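Local coordinates for carbonic anhydrase (Neosartorya fumigata, PDB 7COI), which probably catalyses the reversible hydration of carbon dioxide to hydrogencarbonate as a zinc-dependent, beta-class carbonic anhydrase, at residues 160-165 against 246-251; 223-228 against 263-268. All coordinates share one frame; numbering follows the deposited sequence.

Contact 1 of 2, residues 160-165 against 246-251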
ATOM      1  N   PHE A 160       7.058 -13.552  -7.723  1.00 19.40           N
ATOM      2  CA  PHE A 160       7.670 -13.786  -9.052  1.00 18.97           C
ATOM      3  C   PHE A 160       8.936 -14.642  -8.889  1.00 18.65           C
ATOM      4  O   PHE A 160       9.078 -15.656  -9.601  1.00 20.07           O
ATOM      5  CB  PHE A 160       7.957 -12.474  -9.759  1.00 20.37           C
ATOM      6  CG  PHE A 160       8.228 -12.651 -11.226  1.00 22.09           C
ATOM      7  CD1 PHE A 160       9.484 -13.002 -11.680  1.00 22.56           C
ATOM      8  CD2 PHE A 160       7.229 -12.401 -12.148  1.00 25.54           C
ATOM      9  CE1 PHE A 160       9.726 -13.174 -13.032  1.00 24.16           C
ATOM     10  CE2 PHE A 160       7.471 -12.568 -13.510  1.00 29.93           C
ATOM     11  CZ  PHE A 160       8.720 -12.939 -13.944  1.00 25.73           C
ATOM     12  N   ALA A 161       9.814 -14.287  -7.950  1.00 18.26           N
ATOM     13  CA  ALA A 161      11.096 -14.989  -7.766  1.00 17.58           C
ATOM     14  C   ALA A 161      10.821 -16.449  -7.344  1.00 18.13           C
ATOM     15  O   ALA A 161      11.497 -17.368  -7.848  1.00 17.87           O
ATOM     16  CB  ALA A 161      11.940 -14.297  -6.751  1.00 17.78           C
ATOM     17  N   VAL A 162       9.946 -16.638  -6.371  1.00 18.29           N
ATOM     18  CA  VAL A 162       9.782 -17.959  -5.710  1.00 19.47           C
ATOM     19  C   VAL A 162       8.931 -18.873  -6.594  1.00 21.09           C
ATOM     20  O   VAL A 162       9.353 -20.027  -6.837  1.00 21.77           O
ATOM     21  CB  VAL A 162       9.244 -17.836  -4.284  1.00 20.70           C
ATOM     22  CG1 VAL A 162       9.001 -19.211  -3.687  1.00 21.84           C
ATOM     23  CG2 VAL A 162      10.204 -17.072  -3.411  1.00 20.65           C
ATOM     24  N   ARG A 163       7.798 -18.404  -7.104  1.00 19.14           N
ATOM     25  CA  ARG A 163       6.872 -19.287  -7.844  1.00 22.39           C
ATOM     26  C   ARG A 163       7.317 -19.402  -9.300  1.00 24.99           C
ATOM     27  O   ARG A 163       7.296 -20.531  -9.837  1.00 23.43           O
ATOM     28  CB  ARG A 163       5.425 -18.811  -7.762  1.00 22.07           C
ATOM     29  CG  ARG A 163       4.431 -19.700  -8.510  1.00 25.30           C
ATOM     30  CD  ARG A 163       2.980 -19.326  -8.269  1.00 27.30           C
ATOM     31  NE  ARG A 163       2.629 -19.340  -6.851  1.00 30.43           N
ATOM     32  CZ  ARG A 163       2.386 -20.463  -6.137  1.00 37.76           C
ATOM     33  NH1 ARG A 163       2.492 -21.661  -6.700  1.00 43.29           N
ATOM     34  NH2 ARG A 163       2.067 -20.404  -4.855  1.00 36.42           N
ATOM     35  N   HIS A 164       7.672 -18.291  -9.950  1.00 20.46           N
ATOM     36  CA  HIS A 164       7.863 -18.246 -11.414  1.00 21.98           C
ATOM     37  C   HIS A 164       9.331 -18.540 -11.767  1.00 23.50           C
ATOM     38  O   HIS A 164       9.552 -19.410 -12.591  1.00 22.91           O
ATOM     39  CB  HIS A 164       7.284 -16.963 -11.974  1.00 23.05           C
ATOM     40  CG  HIS A 164       5.815 -16.903 -11.767  1.00 25.81           C
ATOM     41  ND1 HIS A 164       4.959 -17.753 -12.432  1.00 30.79           N
ATOM     42  CD2 HIS A 164       5.047 -16.162 -10.941  1.00 27.37           C
ATOM     43  CE1 HIS A 164       3.712 -17.496 -12.054  1.00 34.80           C
ATOM     44  NE2 HIS A 164       3.745 -16.517 -11.133  1.00 30.64           N
ATOM     45  N   LEU A 165      10.317 -17.917 -11.128  1.00 17.84           N
ATOM     46  CA  LEU A 165      11.731 -18.206 -11.450  1.00 19.89           C
ATOM     47  C   LEU A 165      12.240 -19.392 -10.616  1.00 18.36           C
ATOM     48  O   LEU A 165      13.319 -19.901 -10.949  1.00 18.79           O
ATOM     49  CB  LEU A 165      12.563 -16.936 -11.200  1.00 17.76           C
ATOM     50  CG  LEU A 165      12.189 -15.738 -12.079  1.00 19.76           C
ATOM     51  CD1 LEU A 165      13.086 -14.542 -11.751  1.00 18.90           C
ATOM     52  CD2 LEU A 165      12.258 -16.077 -13.568  1.00 20.91           C
ATOM     53  N   GLN A 246       9.244 -26.430   1.753  1.00 27.37           N
ATOM     54  CA  GLN A 246       8.812 -27.863   1.852  1.00 30.11           C
ATOM     55  C   GLN A 246       9.067 -28.628   0.538  1.00 32.93           C
ATOM     56  O   GLN A 246       9.564 -29.781   0.598  1.00 29.13           O
ATOM     57  CB  GLN A 246       7.331 -27.914   2.202  1.00 31.02           C
ATOM     58  CG  GLN A 246       7.021 -27.383   3.584  1.00 32.18           C
ATOM     59  CD  GLN A 246       5.644 -27.843   3.997  1.00 34.48           C
ATOM     60  OE1 GLN A 246       5.487 -28.566   4.975  1.00 39.96           O
ATOM     61  NE2 GLN A 246       4.634 -27.431   3.247  1.00 32.19           N
ATOM     62  N   GLU A 247       8.745 -28.030  -0.609  1.00 27.50           N
ATOM     63  CA  GLU A 247       8.786 -28.682  -1.936  1.00 31.58           C
ATOM     64  C   GLU A 247      10.230 -28.849  -2.453  1.00 32.41           C
ATOM     65  O   GLU A 247      10.507 -29.928  -3.049  1.00 26.88           O
ATOM     66  CB  GLU A 247       7.930 -27.901  -2.929  1.00 31.26           C
ATOM     67  CG  GLU A 247       8.062 -28.432  -4.347  1.00 36.68           C
ATOM     68  CD  GLU A 247       9.050 -27.697  -5.265  1.00 44.18           C
ATOM     69  OE1 GLU A 247       9.124 -26.440  -5.179  1.00 44.19           O
ATOM     70  OE2 GLU A 247       9.697 -28.356  -6.127  1.00 45.48           O
ATOM     71  N   ARG A 248      11.118 -27.859  -2.289  1.00 27.42           N
ATOM     72  CA  ARG A 248      12.445 -27.917  -2.947  1.00 27.00           C
ATOM     73  C   ARG A 248      13.579 -27.450  -2.046  1.00 23.53           C
ATOM     74  O   ARG A 248      14.692 -27.277  -2.556  1.00 24.87           O
ATOM     75  CB  ARG A 248      12.452 -27.169  -4.278  1.00 26.59           C
ATOM     76  CG  ARG A 248      12.197 -25.663  -4.197  1.00 28.16           C
ATOM     77  CD  ARG A 248      12.875 -24.927  -5.363  1.00 30.14           C
ATOM     78  NE  ARG A 248      12.736 -23.474  -5.265  1.00 26.53           N
ATOM     79  CZ  ARG A 248      11.597 -22.826  -5.480  1.00 27.88           C
ATOM     80  NH1 ARG A 248      10.485 -23.503  -5.736  1.00 26.60           N
ATOM     81  NH2 ARG A 248      11.494 -21.508  -5.357  1.00 25.36           N
ATOM     82  N   GLY A 249      13.348 -27.312  -0.745  1.00 22.75           N
ATOM     83  CA  GLY A 249      14.388 -26.898   0.197  1.00 23.01           C
ATOM     84  C   GLY A 249      14.847 -25.472  -0.103  1.00 23.69           C
ATOM     85  O   GLY A 249      16.039 -25.195   0.128  1.00 23.55           O
ATOM     86  N   LEU A 250      13.952 -24.588  -0.574  1.00 24.80           N
ATOM     87  CA  LEU A 250      14.289 -23.136  -0.664  1.00 22.83           C
ATOM     88  C   LEU A 250      14.915 -22.734   0.655  1.00 22.88           C
ATOM     89  O   LEU A 250      14.379 -23.096   1.766  1.00 23.12           O
ATOM     90  CB  LEU A 250      13.025 -22.317  -0.936  1.00 25.79           C
ATOM     91  CG  LEU A 250      13.181 -20.796  -0.819  1.00 27.92           C
ATOM     92  CD1 LEU A 250      13.968 -20.305  -1.984  1.00 29.06           C
ATOM     93  CD2 LEU A 250      11.839 -20.091  -0.814  1.00 33.48           C
ATOM     94  N   GLN A 251      16.006 -21.977   0.592  1.00 21.71           N
ATOM     95  CA  GLN A 251      16.684 -21.524   1.809  1.00 22.23           C
ATOM     96  C   GLN A 251      16.510 -20.018   1.917  1.00 23.46           C
ATOM     97  O   GLN A 251      16.483 -19.363   0.854  1.00 23.28           O
ATOM     98  CB  GLN A 251      18.152 -21.889   1.758  1.00 26.05           C
ATOM     99  CG  GLN A 251      18.371 -23.395   1.826  1.00 29.13           C
ATOM    100  CD  GLN A 251      19.825 -23.728   1.622  1.00 31.98           C
ATOM    101  OE1 GLN A 251      20.718 -22.972   1.995  1.00 33.52           O
ATOM    102  NE2 GLN A 251      20.071 -24.851   0.977  1.00 35.22           N
TER
HETATM  103  O   HOH W   1       7.847 -22.735  -5.762  1.00 27.37           O
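Arg248 reaches from the last turn of one helix to the backbone of Val162 near the end of another, and its guanidinium does the polar work of the contact. NH2 donates to Val162 O at 3.0 Å, in the plane of the carbonyl and onto a lone pair, though the bond is bent (149° at the hydrogen) and the oxygen lies somewhat out of the guanidinium plane. The helix is near its end and widens into a pi-type turn, in which Phe160 O takes the amides of both His164 and Leu165. A water adds a second link, accepting from Arg248 NH1 at 2.7 Å and donating to Val162 O. The long, straight arginine chain suits the gap, and NH2 also donates to Val167 O, so this one nitrogen serves two carbonyls, one in the helix and one in the chain just after it.

At NH1 the charge is probably offset by an acid. Glu247 OE1 forms a salt bridge with Arg248 NH1, its hydrogen bond long at 3.3 Å and bent, while OE2 of the same carboxylate pairs with Arg166; the acid is thus shared between two arginines and probably helps hold the guanidinium in place.

The apolar part is small. Val162 CG1 lies 4.1 Å from Leu250 CD2, the two side chains crossing at about a right angle, and 3.8 Å from Arg248 NH2. With CG1 anti to the backbone N (chi1 176°), valine presents this methyl to both partners. Gly249, at positive phi, turns the chain out of the helix, after which Leu250 dips back into the core.

Val162 and Leu250 both also pack on Ala244 of helix 239-248, and Leu250 rests on Val170 of strand 169-175. The contact thus joins the end of helix 152-164 to the turn leading from helix 239-248 into strand 251-257.

Contact 2 of 2, residues 223-228 against 263-268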
ATOM      1  N   LEU A 223      20.082  -2.798  15.504  1.00 21.54           N
ATOM      2  CA  LEU A 223      18.718  -2.648  14.933  1.00 20.87           C
ATOM      3  C   LEU A 223      18.729  -3.145  13.483  1.00 19.51           C
ATOM      4  O   LEU A 223      17.723  -3.742  13.065  1.00 18.75           O
ATOM      5  CB  LEU A 223      18.265  -1.193  15.048  1.00 20.22           C
ATOM      6  CG  LEU A 223      16.835  -0.943  14.578  1.00 20.98           C
ATOM      7  CD1 LEU A 223      15.844  -1.886  15.229  1.00 22.09           C
ATOM      8  CD2 LEU A 223      16.431   0.486  14.837  1.00 20.36           C
ATOM      9  N   ALA A 224      19.800  -2.928  12.724  1.00 19.18           N
ATOM     10  CA  ALA A 224      19.938  -3.455  11.344  1.00 19.94           C
ATOM     11  C   ALA A 224      19.850  -4.978  11.373  1.00 21.27           C
ATOM     12  O   ALA A 224      19.199  -5.553  10.543  1.00 15.86           O
ATOM     13  CB  ALA A 224      21.226  -2.968  10.716  1.00 20.56           C
ATOM     14  N   GLU A 225      20.516  -5.633  12.334  1.00 20.84           N
ATOM     15  CA  GLU A 225      20.464  -7.116  12.488  1.00 23.06           C
ATOM     16  C   GLU A 225      19.054  -7.556  12.878  1.00 18.42           C
ATOM     17  O   GLU A 225      18.585  -8.551  12.321  1.00 19.84           O
ATOM     18  CB  GLU A 225      21.434  -7.605  13.568  1.00 24.43           C
ATOM     19  CG  GLU A 225      22.871  -7.304  13.222  1.00 25.80           C
ATOM     20  CD  GLU A 225      23.877  -7.624  14.313  1.00 32.17           C
ATOM     21  OE1 GLU A 225      23.474  -7.672  15.487  1.00 36.63           O
ATOM     22  OE2 GLU A 225      25.064  -7.776  13.981  1.00 31.97           O
ATOM     23  N   LEU A 226      18.440  -6.884  13.855  1.00 21.24           N
ATOM     24  CA  LEU A 226      17.074  -7.230  14.318  1.00 21.31           C
ATOM     25  C   LEU A 226      16.103  -7.075  13.140  1.00 17.66           C
ATOM     26  O   LEU A 226      15.220  -7.921  12.982  1.00 17.20           O
ATOM     27  CB  LEU A 226      16.684  -6.341  15.497  1.00 21.05           C
ATOM     28  CG  LEU A 226      17.400  -6.645  16.818  1.00 23.07           C
ATOM     29  CD1 LEU A 226      17.092  -5.527  17.767  1.00 22.34           C
ATOM     30  CD2 LEU A 226      16.988  -8.003  17.366  1.00 24.09           C
ATOM     31  N   ASN A 227      16.334  -6.082  12.287  1.00 18.97           N
ATOM     32  CA  ASN A 227      15.480  -5.823  11.090  1.00 17.18           C
ATOM     33  C   ASN A 227      15.629  -6.960  10.085  1.00 16.60           C
ATOM     34  O   ASN A 227      14.600  -7.406   9.495  1.00 15.68           O
ATOM     35  CB  ASN A 227      15.806  -4.455  10.505  1.00 16.45           C
ATOM     36  CG  ASN A 227      14.924  -4.125   9.328  1.00 17.68           C
ATOM     37  OD1 ASN A 227      13.708  -4.281   9.429  1.00 16.69           O
ATOM     38  ND2 ASN A 227      15.547  -3.722   8.217  1.00 15.02           N
ATOM     39  N   VAL A 228      16.857  -7.443   9.846  1.00 17.95           N
ATOM     40  CA  VAL A 228      17.074  -8.575   8.909  1.00 16.50           C
ATOM     41  C   VAL A 228      16.348  -9.789   9.489  1.00 17.11           C
ATOM     42  O   VAL A 228      15.660 -10.481   8.753  1.00 17.19           O
ATOM     43  CB  VAL A 228      18.575  -8.852   8.674  1.00 16.84           C
ATOM     44  CG1 VAL A 228      18.778 -10.168   7.948  1.00 18.41           C
ATOM     45  CG2 VAL A 228      19.248  -7.693   7.918  1.00 16.69           C
ATOM     46  N   PHE A 263      32.887  -6.669   3.002  1.00 19.86           N
ATOM     47  CA  PHE A 263      32.545  -8.056   3.395  1.00 20.87           C
ATOM     48  C   PHE A 263      31.085  -8.166   3.868  1.00 18.26           C
ATOM     49  O   PHE A 263      30.619  -7.418   4.735  1.00 18.72           O
ATOM     50  CB  PHE A 263      33.460  -8.554   4.521  1.00 21.72           C
ATOM     51  CG  PHE A 263      34.861  -8.826   4.039  1.00 23.32           C
ATOM     52  CD1 PHE A 263      35.176 -10.079   3.540  1.00 26.63           C
ATOM     53  CD2 PHE A 263      35.804  -7.821   3.938  1.00 26.56           C
ATOM     54  CE1 PHE A 263      36.464 -10.364   3.094  1.00 26.92           C
ATOM     55  CE2 PHE A 263      37.085  -8.092   3.448  1.00 26.69           C
ATOM     56  CZ  PHE A 263      37.401  -9.360   3.013  1.00 27.86           C
ATOM     57  N   LEU A 264      30.457  -9.221   3.392  1.00 20.37           N
ATOM     58  CA  LEU A 264      29.189  -9.780   3.917  1.00 20.72           C
ATOM     59  C   LEU A 264      29.490 -10.707   5.095  1.00 23.46           C
ATOM     60  O   LEU A 264      30.457 -11.521   4.977  1.00 22.43           O
ATOM     61  CB  LEU A 264      28.496 -10.538   2.797  1.00 21.55           C
ATOM     62  CG  LEU A 264      27.989  -9.664   1.644  1.00 20.94           C
ATOM     63  CD1 LEU A 264      27.678 -10.537   0.440  1.00 22.27           C
ATOM     64  CD2 LEU A 264      26.765  -8.866   2.091  1.00 18.26           C
ATOM     65  N   ARG A 265      28.698 -10.599   6.158  1.00 22.87           N
ATOM     66  CA  ARG A 265      28.689 -11.602   7.267  1.00 25.00           C
ATOM     67  C   ARG A 265      27.298 -12.209   7.413  1.00 27.16           C
ATOM     68  O   ARG A 265      26.260 -11.498   7.220  1.00 23.65           O
ATOM     69  CB  ARG A 265      29.220 -11.029   8.573  1.00 26.15           C
ATOM     70  CG  ARG A 265      28.452  -9.849   9.104  1.00 30.23           C
ATOM     71  CD  ARG A 265      29.135  -9.318  10.349  1.00 31.42           C
ATOM     72  NE  ARG A 265      28.491  -8.126  10.893  1.00 31.02           N
ATOM     73  CZ  ARG A 265      27.449  -8.125  11.734  1.00 30.07           C
ATOM     74  NH1 ARG A 265      26.888  -9.266  12.109  1.00 31.60           N
ATOM     75  NH2 ARG A 265      26.965  -6.980  12.182  1.00 30.97           N
ATOM     76  N   GLN A 266      27.257 -13.525   7.680  1.00 26.57           N
ATOM     77  CA  GLN A 266      25.990 -14.259   7.940  1.00 26.81           C
ATOM     78  C   GLN A 266      25.506 -13.956   9.361  1.00 27.61           C
ATOM     79  O   GLN A 266      26.330 -13.906  10.290  1.00 25.94           O
ATOM     80  CB  GLN A 266      26.142 -15.766   7.743  1.00 28.87           C
ATOM     81  CG  GLN A 266      26.403 -16.141   6.311  1.00 30.09           C
ATOM     82  CD  GLN A 266      26.303 -17.622   6.106  1.00 32.78           C
ATOM     83  OE1 GLN A 266      25.220 -18.202   6.027  1.00 34.44           O
ATOM     84  NE2 GLN A 266      27.467 -18.225   6.020  1.00 34.88           N
ATOM     85  N   LEU A 267      24.201 -13.766   9.515  1.00 25.02           N
ATOM     86  CA  LEU A 267      23.536 -13.731  10.839  1.00 27.54           C
ATOM     87  C   LEU A 267      23.076 -15.141  11.196  1.00 34.74           C
ATOM     88  O   LEU A 267      22.589 -15.865  10.258  1.00 32.07           O
ATOM     89  CB  LEU A 267      22.348 -12.775  10.775  1.00 29.59           C
ATOM     90  CG  LEU A 267      22.731 -11.343  10.424  1.00 30.68           C
ATOM     91  CD1 LEU A 267      21.508 -10.462  10.416  1.00 31.83           C
ATOM     92  CD2 LEU A 267      23.789 -10.825  11.379  1.00 31.89           C
ATOM     93  N   ASP A 268      23.218 -15.496  12.481  1.00 42.14           N
ATOM     94  CA  ASP A 268      22.750 -16.786  13.066  1.00 53.91           C
ATOM     95  C   ASP A 268      21.267 -16.990  12.773  1.00 54.30           C
ATOM     96  O   ASP A 268      20.895 -18.073  12.277  1.00 62.94           O
ATOM     97  CB  ASP A 268      22.980 -16.827  14.576  1.00 56.18           C
ATOM     98  CG  ASP A 268      24.449 -16.798  14.954  1.00 68.80           C
ATOM     99  OD1 ASP A 268      25.245 -17.475  14.265  1.00 74.27           O
ATOM    100  OD2 ASP A 268      24.784 -16.090  15.929  1.00 82.27           O
TER
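In the alpha/beta fold of this beta-class carbonic anhydrase, helix 216-236 packs against strand 264-266, the antiparallel strand at one margin of the chain's central sheet. Leu267 supplies the apolar link, and its two methyls divide the work. CD1 lies 3.7 Å from Val228 CG1, whereas CD2 touches the aliphatic part of Glu225, 4.1 Å from its CG. Branched, wholly apolar side chains fit this inner side, where Val228 and Leu267 both also rest on Ile256 of strand 251-257; backbone bonds from Arg265 to Ile256 and from Leu267 to Gly254 hold the strand to the sheet.

On the solvent side a salt bridge takes over. Glu225 and Val228 stand three residues apart, about one helical turn, so both face the strand, one with a charge and the other with methyls. From Arg265, which is exposed, a chain extended from CG to NE spans the distance to the acid. A glutamate suits the helix side because its CG methylene can lie against leucine while its carboxylate reaches the arginine.

The carboxylate and guanidinium planes stand 81° apart, which does not permit the familiar coplanar, two-oxygen pairing. Instead both terminal nitrogens close end-on upon a single oxygen from its anti side, though tilted out of the carboxylate plane, while OE2 itself lies close to the guanidinium plane: Arg265 NH2 lies 2.7 Å and NH1 3.0 Å from Glu225 OE2.

Contact 1 and contact 2 lie 22 Å apart between centres and do not touch, their nearest atoms being about 8 Å from each other. They are joined through the chain: helix 216-236 of contact 2 is followed by helix 239-248, which leads into contact 1 and on to strand 251-257, next to strand 264-266 in the sheet. Contact 2 is the nearer to the metal, the side chain of Val228 being about 10 Å from the zinc ion and about 8 Å from that of its ligand His175. Contact 1 lies away from the metal site. Residues of both contact regions also pack on the second subunit: Phe160 on its Ile143, Leu264 on its Asn88.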